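Local coordinates for protein uncharacterized aldehyde dehydrogenase AldY (Bacillus subtilis, PDB 4DNG) that probably oxidises aldehydes to carboxylates with NAD(+) and may protect cells against stress from ethanol and related compounds, at residues A91-G96 and A183-T188; I103-T108 and F155-S160; H176-Q181 and L204-T209. All blocks are in the same frame, centred on the assembly; numbering follows the deposited sequence.

Contact 1 of 3, residues A91-G96 and A183-T188; sequences ARETGG and AISGGT
Glu93 reaches straight across to Ile184 and Ser185. Its CG lies anti to the backbone N (chi1 -166°) and the chain stays extended beyond it, carrying the carboxylate to the neighbouring helix. There both oxygens work on their syn sides: Glu93 OE1 accepts from Ser185 N at 2.7 Å, and Glu93 OE2 accepts from Ile184 N at 2.8 Å. Both N-H groups point almost straight at their acceptors (163° and 164°). Two bonds on different oxygens fix the rotation of the carboxylate as well as its position. Ser185 OG, set between its own backbone N and carbonyl carbon, also lies against Glu93 OE1, at a very short and hence doubtful 2.5 Å. The receiving backbone is an early turn of helix 183-196, the crossover helix of a beta-alpha-beta unit in the Rossmann-type part of the aldehyde dehydrogenase fold. A negative group here would probably interact favourably with the N-terminal end of that helix. Ile184 covers one flank of the carboxylate, its CB 3.3 Å from Glu93 OE2. The same stretch of helix makes a wider pi-type turn, with Thr188 N bonded to Ala183 O at 2.8 Å.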
ATOM      1  N   ALA A  91     -28.330  15.949  10.299  1.00 59.09           N
ATOM      2  CA  ALA A  91     -29.541  15.856   9.506  1.00 65.75           C
ATOM      3  C   ALA A  91     -29.733  17.087   8.588  1.00 68.59           C
ATOM      4  O   ALA A  91     -29.868  16.930   7.375  1.00 65.65           O
ATOM      5  CB  ALA A  91     -30.754  15.642  10.405  1.00 69.18           C
ATOM      6  N   ARG A  92     -29.688  18.294   9.155  1.00 71.24           N
ATOM      7  CA  ARG A  92     -29.901  19.524   8.373  1.00 73.53           C
ATOM      8  C   ARG A  92     -28.932  19.663   7.203  1.00 73.89           C
ATOM      9  O   ARG A  92     -29.347  20.013   6.102  1.00 71.67           O
ATOM     10  CB  ARG A  92     -29.827  20.787   9.238  1.00 76.65           C
ATOM     11  CG  ARG A  92     -30.372  20.636  10.651  1.00 84.01           C
ATOM     12  CD  ARG A  92     -31.180  21.841  11.118  1.00 91.57           C
ATOM     13  NE  ARG A  92     -30.409  23.076  11.311  1.00 90.96           N
ATOM     14  CZ  ARG A  92     -30.385  24.092  10.449  1.00 89.90           C
ATOM     15  NH1 ARG A  92     -31.071  24.015   9.312  1.00101.39           N
ATOM     16  NH2 ARG A  92     -29.672  25.185  10.713  1.00 77.52           N
ATOM     17  N   GLU A  93     -27.654  19.370   7.435  1.00 70.19           N
ATOM     18  CA  GLU A  93     -26.606  19.693   6.452  1.00 68.87           C
ATOM     19  C   GLU A  93     -26.589  18.679   5.345  1.00 66.63           C
ATOM     20  O   GLU A  93     -26.302  18.982   4.191  1.00 67.58           O
ATOM     21  CB  GLU A  93     -25.226  19.722   7.115  1.00 60.60           C
ATOM     22  CG  GLU A  93     -24.151  20.370   6.267  1.00 61.24           C
ATOM     23  CD  GLU A  93     -22.779  20.411   6.933  1.00 72.18           C
ATOM     24  OE1 GLU A  93     -22.416  19.467   7.678  1.00 66.54           O
ATOM     25  OE2 GLU A  93     -22.040  21.394   6.699  1.00 84.09           O
ATOM     26  N   THR A  94     -26.958  17.478   5.739  1.00 66.80           N
ATOM     27  CA  THR A  94     -26.648  16.258   5.042  1.00 62.51           C
ATOM     28  C   THR A  94     -27.895  15.690   4.358  1.00 67.77           C
ATOM     29  O   THR A  94     -27.786  14.955   3.383  1.00 63.70           O
ATOM     30  CB  THR A  94     -26.056  15.293   6.089  1.00 60.91           C
ATOM     31  OG1 THR A  94     -24.675  15.028   5.804  1.00 75.49           O
ATOM     32  CG2 THR A  94     -26.793  14.039   6.180  1.00 55.77           C
ATOM     33  N   GLY A  95     -29.081  16.051   4.857  1.00 74.52           N
ATOM     34  CA  GLY A  95     -30.340  15.519   4.310  1.00 75.24           C
ATOM     35  C   GLY A  95     -30.618  14.098   4.783  1.00 70.26           C
ATOM     36  O   GLY A  95     -31.680  13.535   4.528  1.00 70.91           O
ATOM     37  N   GLY A  96     -29.643  13.514   5.465  1.00 64.27           N
ATOM     38  CA  GLY A  96     -29.840  12.278   6.197  1.00 59.37           C
ATOM     39  C   GLY A  96     -30.880  12.468   7.276  1.00 65.73           C
ATOM     40  O   GLY A  96     -31.076  13.565   7.824  1.00 64.28           O
ATOM     41  N   ALA A 183     -19.391  20.477   5.490  1.00 54.63           N
ATOM     42  CA  ALA A 183     -18.197  20.826   6.257  1.00 57.47           C
ATOM     43  C   ALA A 183     -18.419  20.892   7.758  1.00 67.67           C
ATOM     44  O   ALA A 183     -17.461  20.752   8.534  1.00 71.28           O
ATOM     45  CB  ALA A 183     -17.626  22.138   5.771  1.00 62.33           C
ATOM     46  N   ILE A 184     -19.660  21.154   8.172  1.00 66.50           N
ATOM     47  CA  ILE A 184     -19.944  21.277   9.587  1.00 63.29           C
ATOM     48  C   ILE A 184     -19.886  19.899  10.238  1.00 65.71           C
ATOM     49  O   ILE A 184     -19.187  19.705  11.226  1.00 65.15           O
ATOM     50  CB  ILE A 184     -21.272  22.001   9.880  1.00 62.56           C
ATOM     51  CG1 ILE A 184     -21.174  23.457   9.434  1.00 64.65           C
ATOM     52  CG2 ILE A 184     -21.554  22.021  11.372  1.00 59.01           C
ATOM     53  CD1 ILE A 184     -22.499  24.077   9.091  1.00 69.30           C
ATOM     54  N   SER A 185     -20.590  18.938   9.658  1.00 66.88           N
ATOM     55  CA  SER A 185     -20.616  17.602  10.228  1.00 63.49           C
ATOM     56  C   SER A 185     -19.404  16.803   9.820  1.00 64.88           C
ATOM     57  O   SER A 185     -18.965  15.948  10.565  1.00 70.09           O
ATOM     58  CB  SER A 185     -21.894  16.866   9.861  1.00 58.32           C
ATOM     59  OG  SER A 185     -22.259  17.184   8.562  1.00 63.25           O
ATOM     60  N   GLY A 186     -18.850  17.096   8.647  1.00 60.92           N
ATOM     61  CA  GLY A 186     -17.646  16.420   8.199  1.00 53.64           C
ATOM     62  C   GLY A 186     -16.331  17.048   8.661  1.00 58.41           C
ATOM     63  O   GLY A 186     -15.267  16.472   8.443  1.00 72.62           O
ATOM     64  N   GLY A 187     -16.377  18.213   9.296  1.00 54.70           N
ATOM     65  CA  GLY A 187     -15.138  18.889   9.706  1.00 58.36           C
ATOM     66  C   GLY A 187     -15.194  19.736  10.957  1.00 57.81           C
ATOM     67  O   GLY A 187     -14.494  19.469  11.929  1.00 57.83           O
ATOM     68  N   THR A 188     -16.028  20.764  10.952  1.00 60.90           N
ATOM     69  CA  THR A 188     -15.903  21.792  12.003  1.00 66.70           C
ATOM     70  C   THR A 188     -16.292  21.305  13.404  1.00 66.21           C
ATOM     71  O   THR A 188     -15.635  21.662  14.394  1.00 67.04           O
ATOM     72  CB  THR A 188     -16.657  23.092  11.665  1.00 72.84           C
ATOM     73  OG1 THR A 188     -18.025  22.790  11.364  1.00 80.00           O
ATOM     74  CG2 THR A 188     -16.019  23.780  10.472  1.00 71.89           C
TER

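Contact 2 of 3, residues I103-T108 and F155-S160; sequences IELEQT and FPMNLS
Glu104 holds CG anti to its backbone N (chi1 -167°) and runs extended from there, which takes its carboxylate to the first turn of the helix that begins after Phe155. The frame is a nearly parallel helix pair, with short-segment axes 16° apart and 8.4 Å at closest approach. The Phe-Pro step opening helix 156-169 belongs to the Pro-aromatic-Asn-Phe-Pro sequence of aldehyde dehydrogenases, and the side chains of Asn158 and Glu253, a predicted active-site residue, are about 7 Å apart.

One oxygen does the polar work. Glu104 OE2 takes Met157 N at 2.8 Å, nearly along its C-O axis though with a bent N-H, and Asn158 N at 3.2 Å on the anti side, the latter almost straight. The other oxygen, Glu104 OE1, lies obliquely beside the Phe155 ring, 3.5 Å from its CD1. An alanine in place of Glu104 would probably leave the backbone N-H groups of Met157 and Asn158 without this acceptor and open a gap beside the Phe155 ring.

The apolar side of the pair is carried by Met157, whose chain bends at chi3. Its CG passes 3.7 Å from Thr108 CG2, the two side chains crossing at about a right angle, while its SD meets Leu105 CD1 at 3.9 Å. Ile189 and Ile190 of helix 183-196 also touch Met157. The Gln107 amide lies obliquely by that of Asn158, their planes turned 46° from each other. Glu104 is also engaged through its backbone: its O receives Thr108 N from one face of the carbonyl plane and, from the opposite face, Thr108 OG1 at 2.7 Å.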
ATOM      1  N   ILE A 103     -27.324   7.082  14.139  1.00 74.98           N
ATOM      2  CA  ILE A 103     -26.451   5.930  13.912  1.00 70.52           C
ATOM      3  C   ILE A 103     -25.043   6.429  13.594  1.00 69.03           C
ATOM      4  O   ILE A 103     -24.045   5.911  14.121  1.00 69.98           O
ATOM      5  CB  ILE A 103     -27.023   5.020  12.806  1.00 70.03           C
ATOM      6  CG1 ILE A 103     -28.201   4.205  13.364  1.00 75.93           C
ATOM      7  CG2 ILE A 103     -25.960   4.085  12.264  1.00 70.76           C
ATOM      8  CD1 ILE A 103     -29.054   3.519  12.315  1.00 77.92           C
ATOM      9  N   GLU A 104     -24.974   7.469  12.768  1.00 68.80           N
ATOM     10  CA  GLU A 104     -23.702   8.051  12.385  1.00 68.53           C
ATOM     11  C   GLU A 104     -22.954   8.663  13.583  1.00 67.98           C
ATOM     12  O   GLU A 104     -21.733   8.427  13.745  1.00 63.23           O
ATOM     13  CB  GLU A 104     -23.877   9.076  11.272  1.00 70.65           C
ATOM     14  CG  GLU A 104     -22.542   9.445  10.652  1.00 84.81           C
ATOM     15  CD  GLU A 104     -22.643  10.295   9.396  1.00 95.11           C
ATOM     16  OE1 GLU A 104     -23.693  10.263   8.699  1.00 92.79           O
ATOM     17  OE2 GLU A 104     -21.637  10.989   9.104  1.00 94.00           O
ATOM     18  N   LEU A 105     -23.669   9.428  14.418  1.00 59.88           N
ATOM     19  CA  LEU A 105     -23.041   9.990  15.607  1.00 60.38           C
ATOM     20  C   LEU A 105     -22.585   8.883  16.538  1.00 65.63           C
ATOM     21  O   LEU A 105     -21.474   8.940  17.077  1.00 68.36           O
ATOM     22  CB  LEU A 105     -23.942  10.969  16.359  1.00 66.10           C
ATOM     23  CG  LEU A 105     -23.307  11.706  17.563  1.00 67.43           C
ATOM     24  CD1 LEU A 105     -21.955  12.318  17.240  1.00 68.70           C
ATOM     25  CD2 LEU A 105     -24.232  12.786  18.039  1.00 74.16           C
ATOM     26  N   GLU A 106     -23.436   7.879  16.724  1.00 66.47           N
ATOM     27  CA  GLU A 106     -23.043   6.706  17.510  1.00 70.67           C
ATOM     28  C   GLU A 106     -21.787   6.011  16.976  1.00 69.38           C
ATOM     29  O   GLU A 106     -20.841   5.774  17.735  1.00 75.12           O
ATOM     30  CB  GLU A 106     -24.211   5.746  17.721  1.00 73.35           C
ATOM     31  CG  GLU A 106     -25.026   6.152  18.947  1.00 88.88           C
ATOM     32  CD  GLU A 106     -26.449   5.635  18.940  1.00108.81           C
ATOM     33  OE1 GLU A 106     -26.766   4.727  18.144  1.00115.53           O
ATOM     34  OE2 GLU A 106     -27.259   6.145  19.742  1.00124.08           O
ATOM     35  N   GLN A 107     -21.747   5.727  15.679  1.00 66.10           N
ATOM     36  CA  GLN A 107     -20.566   5.071  15.091  1.00 62.82           C
ATOM     37  C   GLN A 107     -19.278   5.861  15.249  1.00 62.23           C
ATOM     38  O   GLN A 107     -18.235   5.282  15.526  1.00 70.61           O
ATOM     39  CB  GLN A 107     -20.807   4.761  13.639  1.00 65.24           C
ATOM     40  CG  GLN A 107     -21.680   3.538  13.423  1.00 79.34           C
ATOM     41  CD  GLN A 107     -21.934   3.285  11.944  1.00 98.50           C
ATOM     42  OE1 GLN A 107     -22.508   2.265  11.570  1.00105.09           O
ATOM     43  NE2 GLN A 107     -21.503   4.221  11.092  1.00101.43           N
ATOM     44  N   THR A 108     -19.368   7.179  15.078  1.00 62.81           N
ATOM     45  CA  THR A 108     -18.278   8.144  15.324  1.00 56.41           C
ATOM     46  C   THR A 108     -17.709   8.049  16.757  1.00 61.20           C
ATOM     47  O   THR A 108     -16.496   8.026  16.954  1.00 64.87           O
ATOM     48  CB  THR A 108     -18.788   9.571  15.008  1.00 57.33           C
ATOM     49  OG1 THR A 108     -19.254   9.609  13.649  1.00 61.35           O
ATOM     50  CG2 THR A 108     -17.701  10.653  15.185  1.00 58.35           C
ATOM     51  N   PHE A 155     -22.327  10.261   4.851  1.00 72.64           N
ATOM     52  CA  PHE A 155     -21.641   9.818   6.075  1.00 65.43           C
ATOM     53  C   PHE A 155     -20.376  10.604   6.373  1.00 61.53           C
ATOM     54  O   PHE A 155     -19.354  10.022   6.753  1.00 68.87           O
ATOM     55  CB  PHE A 155     -21.366   8.303   6.061  1.00 72.87           C
ATOM     56  CG  PHE A 155     -22.601   7.465   5.854  1.00 90.81           C
ATOM     57  CD1 PHE A 155     -23.542   7.320   6.883  1.00 94.93           C
ATOM     58  CD2 PHE A 155     -22.830   6.827   4.628  1.00 96.99           C
ATOM     59  CE1 PHE A 155     -24.681   6.555   6.693  1.00101.32           C
ATOM     60  CE2 PHE A 155     -23.967   6.060   4.434  1.00106.30           C
ATOM     61  CZ  PHE A 155     -24.892   5.924   5.470  1.00108.91           C
ATOM     62  N   PRO A 156     -20.447  11.940   6.247  1.00 61.49           N
ATOM     63  CA  PRO A 156     -19.259  12.802   6.427  1.00 55.33           C
ATOM     64  C   PRO A 156     -18.553  12.633   7.779  1.00 59.80           C
ATOM     65  O   PRO A 156     -17.334  12.574   7.820  1.00 71.08           O
ATOM     66  CB  PRO A 156     -19.848  14.221   6.336  1.00 53.09           C
ATOM     67  CG  PRO A 156     -21.297  14.049   6.697  1.00 54.08           C
ATOM     68  CD  PRO A 156     -21.657  12.751   6.024  1.00 50.57           C
ATOM     69  N   MET A 157     -19.302  12.564   8.879  1.00 59.09           N
ATOM     70  CA  MET A 157     -18.687  12.604  10.199  1.00 52.00           C
ATOM     71  C   MET A 157     -18.027  11.268  10.557  1.00 54.53           C
ATOM     72  O   MET A 157     -16.881  11.212  11.032  1.00 55.43           O
ATOM     73  CB  MET A 157     -19.705  12.998  11.261  1.00 53.41           C
ATOM     74  CG  MET A 157     -19.104  12.937  12.651  1.00 65.24           C
ATOM     75  SD  MET A 157     -20.125  13.560  13.984  1.00 71.28           S
ATOM     76  CE  MET A 157     -20.285  15.301  13.575  1.00 65.93           C
ATOM     77  N   ASN A 158     -18.763  10.196  10.313  1.00 52.60           N
ATOM     78  CA  ASN A 158     -18.266   8.865  10.537  1.00 55.19           C
ATOM     79  C   ASN A 158     -16.956   8.622   9.768  1.00 56.00           C
ATOM     80  O   ASN A 158     -15.952   8.208  10.364  1.00 58.64           O
ATOM     81  CB  ASN A 158     -19.371   7.882  10.144  1.00 68.84           C
ATOM     82  CG  ASN A 158     -18.909   6.452  10.118  1.00 86.56           C
ATOM     83  OD1 ASN A 158     -18.490   5.905  11.135  1.00 96.70           O
ATOM     84  ND2 ASN A 158     -19.001   5.825   8.951  1.00106.66           N
ATOM     85  N   LEU A 159     -16.955   8.909   8.464  1.00 52.24           N
ATOM     86  CA  LEU A 159     -15.802   8.624   7.605  1.00 60.68           C
ATOM     87  C   LEU A 159     -14.595   9.501   7.911  1.00 65.47           C
ATOM     88  O   LEU A 159     -13.484   9.011   7.931  1.00 76.65           O
ATOM     89  CB  LEU A 159     -16.172   8.731   6.106  1.00 63.77           C
ATOM     90  CG  LEU A 159     -17.136   7.668   5.549  1.00 69.18           C
ATOM     91  CD1 LEU A 159     -17.383   7.846   4.056  1.00 69.13           C
ATOM     92  CD2 LEU A 159     -16.666   6.243   5.835  1.00 65.38           C
ATOM     93  N   SER A 160     -14.823  10.796   8.120  1.00 57.62           N
ATOM     94  CA  SER A 160     -13.802  11.692   8.612  1.00 53.14           C
ATOM     95  C   SER A 160     -13.149  11.128   9.889  1.00 53.25           C
ATOM     96  O   SER A 160     -11.919  10.977   9.960  1.00 50.39           O
ATOM     97  CB  SER A 160     -14.403  13.090   8.874  1.00 53.97           C
ATOM     98  OG  SER A 160     -14.876  13.678   7.662  1.00 51.83           O
TER

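Contact 3 of 3, residues H176-Q181 and L204-T209; sequences HKPDIQ and LNVMLT
His176 O is approached by two neighbouring groups of segment 204-209: Met207 N donates to it at 2.7 Å and 176°, a practically straight bond, and Val206 CA makes a CA-H...O contact with it at 3.3 Å. His176 N donates to Asn205 O, also at 2.7 Å. These two hydrogen bonds flank the pairing of His176 with Val206 and give it the parallel bridge pattern. Their side chains lie on the same face of the sheet, with Val206 CG2 at the edge of the imidazole, near its plane and 4.4 Å from His176 CD2. The ring is held by polar partners elsewhere, ND1 by Ser149 and NE2 by Ser160 and Gly186. The bridge joins the two strands of the beta-alpha-beta unit made by strand 173-177, helix 183-196 and strand 204-206, as expected for the Rossmann-type nucleotide-binding part of an aldehyde dehydrogenase. Side-chain packing continues the contact from the bridge onward. Pro178 CD sits 4.1 Å from Val206 CG1, the two side chains crossing at about a right angle. Ile180 has CG1 anti to its backbone N (chi1 -172°), and its CD1 comes to 4.0 Å from Leu208 CG. The aliphatic part of Lys177 crosses Thr209, with Lys177 CE 4.0 Å from Thr209 CG2; the bend at chi4 turns NZ back to Pro178 O, which it meets from above the carbonyl plane.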
ATOM      1  N   HIS A 176      -7.239  17.890   7.038  1.00 57.84           N
ATOM      2  CA  HIS A 176      -8.520  17.265   6.699  1.00 52.66           C
ATOM      3  C   HIS A 176      -9.408  18.171   5.890  1.00 61.20           C
ATOM      4  O   HIS A 176      -9.584  19.354   6.246  1.00 62.71           O
ATOM      5  CB  HIS A 176      -9.236  16.880   7.974  1.00 50.22           C
ATOM      6  CG  HIS A 176     -10.530  16.164   7.732  1.00 55.22           C
ATOM      7  ND1 HIS A 176     -10.601  15.021   7.026  1.00 56.69           N
ATOM      8  CD2 HIS A 176     -11.830  16.466   8.123  1.00 49.29           C
ATOM      9  CE1 HIS A 176     -11.873  14.625   6.944  1.00 48.15           C
ATOM     10  NE2 HIS A 176     -12.623  15.507   7.627  1.00 48.01           N
ATOM     11  N   LYS A 177      -9.969  17.625   4.803  1.00 56.12           N
ATOM     12  CA  LYS A 177     -10.853  18.369   3.908  1.00 61.69           C
ATOM     13  C   LYS A 177     -12.193  17.678   3.645  1.00 59.71           C
ATOM     14  O   LYS A 177     -12.245  16.705   2.884  1.00 56.90           O
ATOM     15  CB  LYS A 177     -10.183  18.660   2.565  1.00 63.30           C
ATOM     16  CG  LYS A 177     -11.052  19.555   1.678  1.00 57.97           C
ATOM     17  CD  LYS A 177     -10.714  19.390   0.208  1.00 61.65           C
ATOM     18  CE  LYS A 177     -11.780  20.040  -0.662  1.00 65.75           C
ATOM     19  NZ  LYS A 177     -13.063  19.280  -0.591  1.00 69.12           N
ATOM     20  N   PRO A 178     -13.283  18.180   4.267  1.00 55.95           N
ATOM     21  CA  PRO A 178     -14.600  17.608   4.013  1.00 46.64           C
ATOM     22  C   PRO A 178     -15.141  18.182   2.747  1.00 47.73           C
ATOM     23  O   PRO A 178     -14.596  19.125   2.222  1.00 51.36           O
ATOM     24  CB  PRO A 178     -15.450  18.128   5.192  1.00 51.66           C
ATOM     25  CG  PRO A 178     -14.780  19.392   5.631  1.00 55.92           C
ATOM     26  CD  PRO A 178     -13.306  19.146   5.392  1.00 59.85           C
ATOM     27  N   ASP A 179     -16.213  17.611   2.240  1.00 50.60           N
ATOM     28  CA  ASP A 179     -16.912  18.249   1.168  1.00 50.75           C
ATOM     29  C   ASP A 179     -17.472  19.518   1.806  1.00 55.42           C
ATOM     30  O   ASP A 179     -18.133  19.461   2.870  1.00 58.59           O
ATOM     31  CB  ASP A 179     -18.037  17.325   0.681  1.00 52.67           C
ATOM     32  CG  ASP A 179     -18.779  17.880  -0.499  1.00 58.13           C
ATOM     33  OD1 ASP A 179     -18.991  17.120  -1.454  1.00 77.21           O
ATOM     34  OD2 ASP A 179     -19.153  19.071  -0.493  1.00 63.58           O
ATOM     35  N   ILE A 180     -17.218  20.657   1.171  1.00 53.55           N
ATOM     36  CA  ILE A 180     -17.737  21.927   1.674  1.00 52.90           C
ATOM     37  C   ILE A 180     -19.237  21.818   2.024  1.00 57.68           C
ATOM     38  O   ILE A 180     -19.668  22.313   3.070  1.00 59.48           O
ATOM     39  CB  ILE A 180     -17.438  23.126   0.716  1.00 52.33           C
ATOM     40  CG1 ILE A 180     -17.825  24.477   1.379  1.00 59.76           C
ATOM     41  CG2 ILE A 180     -18.157  22.982  -0.633  1.00 49.89           C
ATOM     42  CD1 ILE A 180     -17.060  24.803   2.653  1.00 58.34           C
ATOM     43  N   GLN A 181     -20.025  21.132   1.188  1.00 57.65           N
ATOM     44  CA  GLN A 181     -21.468  21.049   1.440  1.00 59.72           C
ATOM     45  C   GLN A 181     -21.819  20.322   2.730  1.00 63.85           C
ATOM     46  O   GLN A 181     -22.938  20.432   3.207  1.00 66.11           O
ATOM     47  CB  GLN A 181     -22.263  20.513   0.237  1.00 52.51           C
ATOM     48  CG  GLN A 181     -22.561  21.575  -0.832  1.00 60.19           C
ATOM     49  CD  GLN A 181     -23.278  22.825  -0.294  1.00 68.05           C
ATOM     50  OE1 GLN A 181     -24.303  22.753   0.416  1.00 72.22           O
ATOM     51  NE2 GLN A 181     -22.734  23.982  -0.631  1.00 69.90           N
ATOM     52  N   LEU A 204      -4.582  18.768  14.435  1.00 62.48           N
ATOM     53  CA  LEU A 204      -5.759  18.618  13.567  1.00 59.37           C
ATOM     54  C   LEU A 204      -6.097  19.899  12.814  1.00 62.18           C
ATOM     55  O   LEU A 204      -6.507  20.892  13.410  1.00 62.59           O
ATOM     56  CB  LEU A 204      -6.994  18.187  14.354  1.00 58.38           C
ATOM     57  CG  LEU A 204      -8.255  18.100  13.483  1.00 55.13           C
ATOM     58  CD1 LEU A 204      -8.007  17.164  12.302  1.00 50.62           C
ATOM     59  CD2 LEU A 204      -9.488  17.663  14.271  1.00 51.63           C
ATOM     60  N   ASN A 205      -5.972  19.859  11.494  1.00 59.51           N
ATOM     61  CA  ASN A 205      -6.319  20.999  10.690  1.00 57.80           C
ATOM     62  C   ASN A 205      -7.481  20.662   9.769  1.00 57.39           C
ATOM     63  O   ASN A 205      -7.437  19.646   9.069  1.00 57.99           O
ATOM     64  CB  ASN A 205      -5.087  21.453   9.918  1.00 59.38           C
ATOM     65  CG  ASN A 205      -3.927  21.795  10.842  1.00 60.82           C
ATOM     66  OD1 ASN A 205      -3.862  22.894  11.400  1.00 63.40           O
ATOM     67  ND2 ASN A 205      -3.023  20.840  11.038  1.00 60.62           N
ATOM     68  N   VAL A 206      -8.528  21.490   9.802  1.00 51.93           N
ATOM     69  CA  VAL A 206      -9.709  21.264   8.984  1.00 51.28           C
ATOM     70  C   VAL A 206      -9.891  22.383   7.962  1.00 56.65           C
ATOM     71  O   VAL A 206     -10.127  23.536   8.322  1.00 59.28           O
ATOM     72  CB  VAL A 206     -10.995  21.116   9.827  1.00 53.84           C
ATOM     73  CG1 VAL A 206     -12.208  21.043   8.915  1.00 52.45           C
ATOM     74  CG2 VAL A 206     -10.937  19.887  10.735  1.00 52.70           C
ATOM     75  N   MET A 207      -9.800  22.013   6.688  1.00 53.52           N
ATOM     76  CA  MET A 207      -9.848  22.936   5.569  1.00 51.55           C
ATOM     77  C   MET A 207     -11.230  23.072   4.971  1.00 58.83           C
ATOM     78  O   MET A 207     -11.830  22.086   4.525  1.00 59.55           O
ATOM     79  CB  MET A 207      -8.924  22.424   4.476  1.00 49.72           C
ATOM     80  CG  MET A 207      -7.518  22.203   5.011  1.00 53.23           C
ATOM     81  SD  MET A 207      -6.800  23.798   5.464  1.00 62.19           S
ATOM     82  CE  MET A 207      -5.667  23.176   6.687  1.00 60.52           C
ATOM     83  N   LEU A 208     -11.736  24.299   4.971  1.00 60.49           N
ATOM     84  CA  LEU A 208     -12.983  24.611   4.288  1.00 60.34           C
ATOM     85  C   LEU A 208     -12.636  25.252   2.963  1.00 56.04           C
ATOM     86  O   LEU A 208     -12.158  26.379   2.902  1.00 62.92           O
ATOM     87  CB  LEU A 208     -13.861  25.526   5.142  1.00 59.73           C
ATOM     88  CG  LEU A 208     -14.897  24.773   5.968  1.00 63.99           C
ATOM     89  CD1 LEU A 208     -14.245  23.726   6.850  1.00 66.51           C
ATOM     90  CD2 LEU A 208     -15.726  25.740   6.808  1.00 61.58           C
ATOM     91  N   THR A 209     -12.834  24.506   1.901  1.00 54.42           N
ATOM     92  CA  THR A 209     -12.381  24.934   0.613  1.00 54.55           C
ATOM     93  C   THR A 209     -13.021  24.090  -0.455  1.00 51.56           C
ATOM     94  O   THR A 209     -13.943  23.331  -0.180  1.00 54.12           O
ATOM     95  CB  THR A 209     -10.845  24.883   0.528  1.00 58.89           C
ATOM     96  OG1 THR A 209     -10.428  25.360  -0.755  1.00 65.47           O
ATOM     97  CG2 THR A 209     -10.350  23.457   0.759  1.00 56.91           C
TER

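How the contacts relate
From the N terminus, contact 1 opens on helix 83-94 and contact 2 on the following helix 98-118. Contact 2 closes first, at 155-160, so its loop is nested inside that of contact 1. Strand 173-177 then opens contact 3 before 183-188 closes contact 1; these two therefore cross, and contact 3 closes last, at 204-209, in series with contact 2. Together they tie helices 83-94 and 98-118 to the beta-alpha-beta unit and to the helix preceding it. All three meet at Gly186 O, which lies 2.9 Å from Ser160 OG and equally 2.9 Å from His176 NE2, both probable hydrogen bonds. Thr94 OG1 also packs against Pro156 CG, joining contacts 1 and 2.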